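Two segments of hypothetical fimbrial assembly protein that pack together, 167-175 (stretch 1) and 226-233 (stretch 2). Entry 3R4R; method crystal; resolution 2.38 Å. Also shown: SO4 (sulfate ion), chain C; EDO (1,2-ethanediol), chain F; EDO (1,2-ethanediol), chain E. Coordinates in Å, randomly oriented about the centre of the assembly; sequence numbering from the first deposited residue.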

# COMPACT_ATOMS: atom_id res chain seq x y z
N GLN A 167 0.68 0.67 -3.43
CA GLN A 167 1.10 0.75 -2.04
C GLN A 167 -0.13 1.10 -1.21
O GLN A 167 -0.77 2.11 -1.49
CB GLN A 167 2.21 1.82 -2.01
CG GLN A 167 3.37 1.55 -1.11
CD GLN A 167 4.24 0.43 -1.53
OE1 GLN A 167 4.32 -0.57 -0.83
NE2 GLN A 167 4.96 0.61 -2.63
N LEU A 168 -0.55 0.24 -0.27
CA LEU A 168 -1.75 0.45 0.54
C LEU A 168 -1.49 1.51 1.65
O LEU A 168 -2.41 2.09 2.18
CB LEU A 168 -2.23 -0.88 1.17
CG LEU A 168 -3.59 -0.93 1.85
CD1 LEU A 168 -4.70 -0.45 0.91
CD2 LEU A 168 -3.86 -2.29 2.35
N SER A 169 -0.24 1.78 1.94
CA SER A 169 0.17 2.79 2.89
C SER A 169 0.67 4.04 2.19
O SER A 169 0.97 4.00 1.00
CB SER A 169 1.28 2.25 3.80
OG SER A 169 2.44 1.94 3.06
N ALA A 170 0.74 5.13 2.95
CA ALA A 170 1.37 6.38 2.55
C ALA A 170 2.77 6.45 3.17
O ALA A 170 2.95 5.94 4.28
CB ALA A 170 0.53 7.56 2.97
N LYS A 171 3.75 7.01 2.44
CA LYS A 171 5.12 7.18 2.93
C LYS A 171 5.32 8.65 3.33
O LYS A 171 5.02 9.56 2.56
CB LYS A 171 6.13 6.73 1.85
CG LYS A 171 7.62 6.89 2.22
CD LYS A 171 8.52 6.52 1.03
CE LYS A 171 9.98 6.73 1.30
NZ LYS A 171 10.82 6.33 0.14
N ILE A 172 5.77 8.87 4.57
CA ILE A 172 5.95 10.25 5.10
C ILE A 172 7.39 10.44 5.58
O ILE A 172 7.86 9.68 6.44
CB ILE A 172 4.94 10.58 6.25
CG1 ILE A 172 3.46 10.25 5.88
CG2 ILE A 172 5.09 12.05 6.73
CD1 ILE A 172 2.49 10.41 7.10
N GLU A 173 8.10 11.45 5.03
CA GLU A 173 9.46 11.79 5.44
C GLU A 173 9.49 13.19 6.10
O GLU A 173 9.18 14.17 5.44
CB GLU A 173 10.43 11.74 4.24
CG GLU A 173 11.88 12.03 4.64
CD GLU A 173 12.94 12.11 3.55
OE1 GLU A 173 12.58 12.17 2.35
OE2 GLU A 173 14.14 12.15 3.90
N TYR A 174 9.85 13.29 7.38
CA TYR A 174 10.06 14.58 8.04
C TYR A 174 11.49 15.02 7.71
O TYR A 174 12.42 14.28 8.03
CB TYR A 174 9.78 14.54 9.55
CG TYR A 174 10.32 15.73 10.32
CD1 TYR A 174 9.69 16.97 10.27
CD2 TYR A 174 11.43 15.60 11.15
CE1 TYR A 174 10.17 18.06 11.00
CE2 TYR A 174 11.92 16.68 11.88
CZ TYR A 174 11.28 17.91 11.81
OH TYR A 174 11.77 18.98 12.51
N THR A 175 11.65 16.16 7.02
CA THR A 175 12.97 16.59 6.54
C THR A 175 13.56 17.76 7.37
O THR A 175 14.63 18.26 7.01
CB THR A 175 12.89 17.01 5.06
OG1 THR A 175 11.91 18.05 4.89
CG2 THR A 175 12.57 15.83 4.15
S SO4 C . 15.28 7.04 9.36
O1 SO4 C . 14.56 5.77 9.59
O2 SO4 C . 16.70 6.75 9.06
O3 SO4 C . 14.67 7.73 8.21
O4 SO4 C . 15.23 7.86 10.56
C1 EDO F . 5.28 3.51 11.81
O1 EDO F . 5.00 2.18 12.26
C2 EDO F . 6.69 3.58 11.22
O2 EDO F . 6.71 3.26 9.83
C1 EDO E . 3.89 4.98 -1.06
O1 EDO E . 4.26 4.18 0.08
C2 EDO E . 5.11 5.14 -1.97
O2 EDO E . 4.70 5.47 -3.31
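Stretch 2 (226-233) PVTFYTYE

Where this antiparallel ladder runs out at the Val227 end, a sulfate ion, probably carried over from the crystallisation liquor, takes up backbone amides that face away from the partner strand: Val227 N donates to SO4 O4 at 2.8 Å, and Thr228 N makes a weak bond to SO4 O3 at 3.2 Å. A little further along, the ethanediol of chain F plays a similar part, its O2 accepting from Tyr230 N at 3.0 Å. The example illustrates a general rule of β-structure: in an antiparallel pair, alternate residues turn both N-H and C=O toward the partner, while those between, such as Thr228 and Tyr230, point theirs the other way; at the end of the ladder Val227 divides, its O turned to Tyr174 and its N to the sulfate.

Stretch 2 enters a strand at Thr228 and runs against the strand of stretch 1, which extends through Thr175, with an angle of 153° between the N-to-C directions, the two strand axes approaching to 4.5 Å. Its register follows from the hydrogen bonds. Tyr174 N donates to Val227 O at 2.9 Å. Ile172 and Phe229 form a reciprocal pair, Ile172 N to Phe229 O at 2.8 Å and Phe229 N to Ile172 O at 2.9 Å. Two residues on, Ala170 N reaches Thr231 O at 2.8 Å, but the return bond from Thr231 N to Ala170 O is weak at 3.4 Å. Between these rungs lie the non-hydrogen-bonded pairs, Lys171 with Tyr230 and Glu173 with Thr228, whose CA atoms are 4.9 and 4.3 Å apart. Here CA-H...O contacts supplement the ladder, as from Thr228 CA to Ile172 O at 3.3 Å.

Alternation also sorts the side chains. Ala170, Ile172, Phe229 and Thr231 share one face of the sheet. On it the p rotamer of Phe229 brings the end of its side chain nearer stretch 1, so that Ile172 CB lies over the ring face, 4.2 Å from the Phe229 ring centroid, while Ile172 CG2 meets Phe229 CZ at 3.7 Å. Ile172 CD1 extends the apolar patch to Thr231 CG2 at 3.9 Å. The other face carries Lys171, Glu173, Thr228 and Tyr230. The fully extended Lys171 lays its aliphatic chain along its neighbours, with CG 3.7 Å from Tyr230 CE1 and CE 3.8 Å from Thr228 CG2.

At the Leu168 end, the CA-to-CB bond of Tyr232 points away from stretch 1, yet its ring returns, placing CE1 4.0 Å from Leu168 CG. A water links the two stretches here, donating to Leu168 O at 2.8 Å and accepting from Glu233 N at 3.1 Å.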

# COMPACT_ATOMS: atom_id res chain seq x y z
N PRO A 226 12.02 7.07 13.87
CA PRO A 226 12.51 7.28 12.49
C PRO A 226 11.95 8.55 11.85
O PRO A 226 10.88 9.04 12.21
CB PRO A 226 12.00 6.04 11.73
CG PRO A 226 10.81 5.60 12.50
CD PRO A 226 11.06 5.95 13.94
N VAL A 227 12.71 9.07 10.87
CA VAL A 227 12.47 10.29 10.10
C VAL A 227 11.54 9.93 8.90
O VAL A 227 10.74 10.76 8.51
CB VAL A 227 13.86 10.87 9.71
CG1 VAL A 227 13.89 11.60 8.39
CG2 VAL A 227 14.40 11.73 10.83
N THR A 228 11.61 8.69 8.39
CA THR A 228 10.71 8.18 7.36
C THR A 228 9.81 7.13 8.04
O THR A 228 10.29 6.17 8.64
CB THR A 228 11.47 7.63 6.11
OG1 THR A 228 12.17 8.70 5.45
CG2 THR A 228 10.51 6.93 5.10
N PHE A 229 8.50 7.33 7.96
CA PHE A 229 7.54 6.43 8.59
C PHE A 229 6.30 6.26 7.68
O PHE A 229 6.18 6.98 6.66
CB PHE A 229 7.18 6.94 10.01
CG PHE A 229 6.79 8.39 10.07
CD1 PHE A 229 7.76 9.38 10.22
CD2 PHE A 229 5.46 8.77 10.02
CE1 PHE A 229 7.41 10.73 10.26
CE2 PHE A 229 5.10 10.12 10.08
CZ PHE A 229 6.09 11.10 10.17
N TYR A 230 5.42 5.28 8.01
CA TYR A 230 4.25 4.90 7.21
C TYR A 230 2.96 4.85 8.01
O TYR A 230 2.99 4.71 9.23
CB TYR A 230 4.45 3.51 6.58
CG TYR A 230 5.79 3.29 5.92
CD1 TYR A 230 6.04 3.75 4.63
CD2 TYR A 230 6.82 2.64 6.59
CE1 TYR A 230 7.30 3.63 4.04
CE2 TYR A 230 8.09 2.52 6.02
CZ TYR A 230 8.32 3.00 4.74
OH TYR A 230 9.53 2.81 4.14
N THR A 231 1.83 4.89 7.30
CA THR A 231 0.47 4.81 7.84
C THR A 231 -0.51 4.39 6.74
O THR A 231 -0.31 4.71 5.56
CB THR A 231 0.03 6.15 8.49
OG1 THR A 231 -1.30 6.01 8.97
CG2 THR A 231 0.09 7.33 7.52
N TYR A 232 -1.61 3.72 7.14
CA TYR A 232 -2.69 3.47 6.22
C TYR A 232 -3.54 4.74 6.18
O TYR A 232 -3.49 5.50 7.16
CB TYR A 232 -3.50 2.22 6.60
CG TYR A 232 -2.78 0.89 6.56
CD1 TYR A 232 -2.16 0.45 5.38
CD2 TYR A 232 -2.93 -0.03 7.59
CE1 TYR A 232 -1.54 -0.80 5.31
CE2 TYR A 232 -2.38 -1.32 7.50
CZ TYR A 232 -1.67 -1.69 6.36
OH TYR A 232 -1.10 -2.93 6.28
N GLU A 233 -4.24 5.03 5.06
CA GLU A 233 -5.19 6.16 4.92
C GLU A 233 -6.13 6.34 6.11
O GLU A 233 -6.49 5.35 6.76
CB GLU A 233 -6.11 5.95 3.70
CG GLU A 233 -5.47 6.05 2.35
CD GLU A 233 -6.45 5.92 1.21
OE1 GLU A 233 -7.49 5.20 1.32
OE2 GLU A 233 -6.14 6.50 0.16
O HOH W 1 -4.83 2.30 3.62